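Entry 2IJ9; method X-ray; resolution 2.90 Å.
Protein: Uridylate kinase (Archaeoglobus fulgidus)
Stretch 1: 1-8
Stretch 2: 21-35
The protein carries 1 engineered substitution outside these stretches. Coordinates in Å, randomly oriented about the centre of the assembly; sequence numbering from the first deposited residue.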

# COMPACT_ATOMS: atom_id res chain seq x y z
N MET B 1 9.85 -23.78 24.55
CA MET B 1 10.98 -22.86 24.90
C MET B 1 11.82 -22.45 23.66
O MET B 1 12.25 -21.29 23.54
CB MET B 1 11.87 -23.47 26.00
CG MET B 1 12.82 -22.50 26.66
SD MET B 1 14.49 -23.17 26.74
CE MET B 1 15.08 -22.97 25.05
N LYS B 2 12.08 -23.39 22.75
CA LYS B 2 12.60 -23.02 21.44
C LYS B 2 11.42 -22.89 20.50
O LYS B 2 10.85 -23.88 20.04
CB LYS B 2 13.57 -24.07 20.90
CG LYS B 2 15.04 -23.72 21.04
CD LYS B 2 15.87 -24.90 20.60
CE LYS B 2 17.32 -24.53 20.41
NZ LYS B 2 18.11 -25.71 19.98
N VAL B 3 11.03 -21.65 20.22
CA VAL B 3 9.88 -21.39 19.36
C VAL B 3 10.29 -20.99 17.96
O VAL B 3 11.11 -20.07 17.79
CB VAL B 3 9.01 -20.25 19.91
CG1 VAL B 3 7.72 -20.15 19.11
CG2 VAL B 3 8.73 -20.46 21.38
N VAL B 4 9.72 -21.68 16.97
CA VAL B 4 9.71 -21.16 15.60
C VAL B 4 8.33 -20.58 15.34
O VAL B 4 7.32 -21.30 15.42
CB VAL B 4 10.03 -22.25 14.54
CG1 VAL B 4 9.93 -21.68 13.10
CG2 VAL B 4 11.39 -22.84 14.77
N LEU B 5 8.28 -19.28 15.05
CA LEU B 5 7.03 -18.62 14.67
C LEU B 5 7.03 -18.34 13.18
O LEU B 5 8.03 -17.89 12.62
CB LEU B 5 6.87 -17.31 15.44
CG LEU B 5 5.66 -16.45 15.10
CD1 LEU B 5 4.41 -17.25 15.32
CD2 LEU B 5 5.66 -15.16 15.94
N SER B 6 5.90 -18.59 12.55
CA SER B 6 5.78 -18.31 11.13
C SER B 6 4.74 -17.21 10.89
O SER B 6 3.56 -17.40 11.17
CB SER B 6 5.42 -19.58 10.36
OG SER B 6 5.93 -19.56 9.04
N LEU B 7 5.19 -16.07 10.37
CA LEU B 7 4.29 -15.02 9.96
C LEU B 7 4.22 -14.98 8.44
O LEU B 7 5.18 -14.59 7.79
CB LEU B 7 4.77 -13.69 10.49
CG LEU B 7 4.87 -13.60 12.01
CD1 LEU B 7 5.81 -12.49 12.37
CD2 LEU B 7 3.49 -13.34 12.59
N GLY B 8 3.09 -15.40 7.88
CA GLY B 8 2.92 -15.50 6.44
C GLY B 8 2.62 -14.18 5.74
O GLY B 8 2.78 -13.10 6.33
N GLU B 21 2.33 -4.35 17.70
CA GLU B 21 1.56 -5.34 18.45
C GLU B 21 2.20 -6.72 18.38
O GLU B 21 2.33 -7.40 19.40
CB GLU B 21 0.11 -5.37 17.94
CG GLU B 21 -0.92 -5.89 18.94
CD GLU B 21 -2.30 -6.13 18.32
OE1 GLU B 21 -2.37 -6.44 17.11
OE2 GLU B 21 -3.32 -6.01 19.04
N PHE B 22 2.61 -7.14 17.18
CA PHE B 22 3.31 -8.42 17.01
C PHE B 22 4.67 -8.48 17.70
O PHE B 22 4.98 -9.45 18.41
CB PHE B 22 3.48 -8.77 15.53
CG PHE B 22 2.26 -9.36 14.90
CD1 PHE B 22 1.96 -10.71 15.06
CD2 PHE B 22 1.40 -8.58 14.15
CE1 PHE B 22 0.83 -11.27 14.47
CE2 PHE B 22 0.27 -9.12 13.56
CZ PHE B 22 -0.01 -10.47 13.72
N ALA B 23 5.49 -7.45 17.49
CA ALA B 23 6.80 -7.35 18.13
C ALA B 23 6.68 -7.50 19.64
O ALA B 23 7.36 -8.33 20.25
CB ALA B 23 7.49 -6.04 17.78
N LYS B 24 5.78 -6.72 20.23
CA LYS B 24 5.59 -6.73 21.68
C LYS B 24 5.30 -8.13 22.21
O LYS B 24 5.84 -8.52 23.26
CB LYS B 24 4.50 -5.74 22.09
CG LYS B 24 5.00 -4.29 22.13
CD LYS B 24 4.21 -3.45 23.12
CE LYS B 24 4.80 -2.05 23.22
NZ LYS B 24 4.12 -1.24 24.27
N THR B 25 4.47 -8.88 21.49
CA THR B 25 4.24 -10.28 21.82
C THR B 25 5.53 -11.10 21.70
O THR B 25 5.88 -11.86 22.62
CB THR B 25 3.12 -10.87 20.95
OG1 THR B 25 1.86 -10.47 21.49
CG2 THR B 25 3.16 -12.39 20.92
N ILE B 26 6.26 -10.92 20.60
CA ILE B 26 7.48 -11.70 20.37
C ILE B 26 8.51 -11.39 21.44
O ILE B 26 9.15 -12.29 21.97
CB ILE B 26 8.04 -11.43 18.96
CG1 ILE B 26 7.10 -12.00 17.90
CG2 ILE B 26 9.43 -12.04 18.79
CD1 ILE B 26 7.34 -11.43 16.50
N GLU B 27 8.63 -10.12 21.79
CA GLU B 27 9.51 -9.69 22.86
C GLU B 27 9.14 -10.32 24.21
O GLU B 27 10.02 -10.76 24.94
CB GLU B 27 9.48 -8.17 22.97
CG GLU B 27 10.40 -7.62 24.02
CD GLU B 27 11.84 -7.82 23.67
OE1 GLU B 27 12.33 -7.15 22.73
OE2 GLU B 27 12.48 -8.65 24.35
N SER B 28 7.84 -10.38 24.52
CA SER B 28 7.34 -11.10 25.70
C SER B 28 7.78 -12.55 25.73
O SER B 28 8.36 -13.01 26.72
CB SER B 28 5.81 -11.06 25.78
OG SER B 28 5.39 -10.12 26.75
N VAL B 29 7.50 -13.27 24.64
CA VAL B 29 7.90 -14.66 24.54
C VAL B 29 9.41 -14.82 24.65
O VAL B 29 9.91 -15.78 25.24
CB VAL B 29 7.38 -15.31 23.25
CG1 VAL B 29 7.71 -16.78 23.22
CG2 VAL B 29 5.88 -15.13 23.15
N ALA B 30 10.14 -13.84 24.12
CA ALA B 30 11.60 -13.82 24.18
C ALA B 30 12.18 -13.58 25.57
O ALA B 30 13.31 -14.00 25.83
CB ALA B 30 12.14 -12.79 23.22
N GLN B 31 11.42 -12.93 26.45
CA GLN B 31 11.87 -12.71 27.83
C GLN B 31 12.12 -14.04 28.53
O GLN B 31 13.14 -14.23 29.18
CB GLN B 31 10.87 -11.88 28.66
CG GLN B 31 10.35 -10.60 28.02
CD GLN B 31 11.33 -9.42 28.06
OE1 GLN B 31 12.52 -9.59 28.30
NE2 GLN B 31 10.80 -8.22 27.83
N GLN B 32 11.18 -14.97 28.35
CA GLN B 32 11.28 -16.31 28.91
C GLN B 32 12.05 -17.29 28.01
O GLN B 32 12.83 -18.11 28.50
CB GLN B 32 9.88 -16.87 29.26
CG GLN B 32 8.69 -16.22 28.49
CD GLN B 32 7.34 -16.92 28.72
OE1 GLN B 32 6.50 -16.97 27.82
NE2 GLN B 32 7.14 -17.47 29.91
N ASN B 33 11.86 -17.20 26.70
CA ASN B 33 12.27 -18.26 25.78
C ASN B 33 13.18 -17.82 24.65
O ASN B 33 13.72 -16.71 24.65
CB ASN B 33 11.04 -18.93 25.16
CG ASN B 33 9.94 -19.19 26.17
OD1 ASN B 33 8.92 -18.50 26.17
ND2 ASN B 33 10.14 -20.18 27.03
N GLN B 34 13.33 -18.73 23.67
CA GLN B 34 14.17 -18.54 22.48
C GLN B 34 13.33 -18.59 21.20
O GLN B 34 12.77 -19.65 20.83
CB GLN B 34 15.27 -19.59 22.44
CG GLN B 34 16.21 -19.50 21.24
CD GLN B 34 17.16 -18.31 21.30
OE1 GLN B 34 17.42 -17.75 22.37
NE2 GLN B 34 17.69 -17.92 20.14
N VAL B 35 13.24 -17.45 20.52
CA VAL B 35 12.31 -17.27 19.41
C VAL B 35 13.01 -17.08 18.06
O VAL B 35 13.88 -16.22 17.90
CB VAL B 35 11.37 -16.05 19.62
CG1 VAL B 35 10.32 -15.98 18.51
CG2 VAL B 35 10.71 -16.09 21.00

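This contact is a classic β-α-β arrangement in miniature: strand 2-7 pairs in parallel with the start of the strand that begins at Gln 34, and the helix that precedes the second strand packs its apolar side chains against one face of the first.

The pairing rests on two backbone hydrogen bonds, both made by Gln 34. Its N donates to Met 1 O at 2.8 Å, and its O accepts from Val 3 N at 2.7 Å; angles at the hydrogens of 164° and 161° make both nearly straight. One residue thus reaches to the neighbours on either side of Lys 2, the pattern expected of parallel strands. Two CA-H...O contacts accompany them, from Lys 2 CA to Gln 34 O at 3.4 Å and from Val 35 CA to Val 3 O at 3.5 Å. Because these bonds use main-chain atoms, they leave the side chains free to suit the two faces of the sheet.

On one face lie Lys 2 and Gln 34. The aliphatic part of the lysine touches its partner, with Lys 2 CG 4.4 Å from Gln 34 CB, while its NZ and the amide of Gln 34 find hydrogen bonds elsewhere in the structure. Long side chains with polar ends serve well here, since their methylenes can pack beside the strands while the ends reach other partners. Val 3 and Val 35 occupy the other face, where their branched β-carbons suit the extended backbone.

The helix runs nearly antiparallel to the first strand, at 162°, with the axes 10.0 Å apart at closest approach. Side chains alternate along a strand, so Val 3, Leu 5 and Leu 7 face the helix, whereas Val 4 points away. Their partners, Val 29, Ile 26 and Phe 22, come in reverse order, as the opposed directions require, and their spacings of three and four residues keep them near one side of the helix. Val 3 CG2 lies 4.2 Å from Val 29 CG1, Leu 5 CD2 lies 4.0 Å from Ile 26 CG1, and Leu 7 CD2 meets Phe 22 CE1 at 3.9 Å, approaching the ring obliquely. These are van der Waals contacts between buried side chains. Ile 26 starts out sideways from CA, yet its longer side chain brings its end nearer the strand.

Asn 33 links helix to strand: its N donates to Val 29 O at 2.8 Å, and its CB lies 3.1 Å from Met 1 O, a close approach beside the first bond of the sheet.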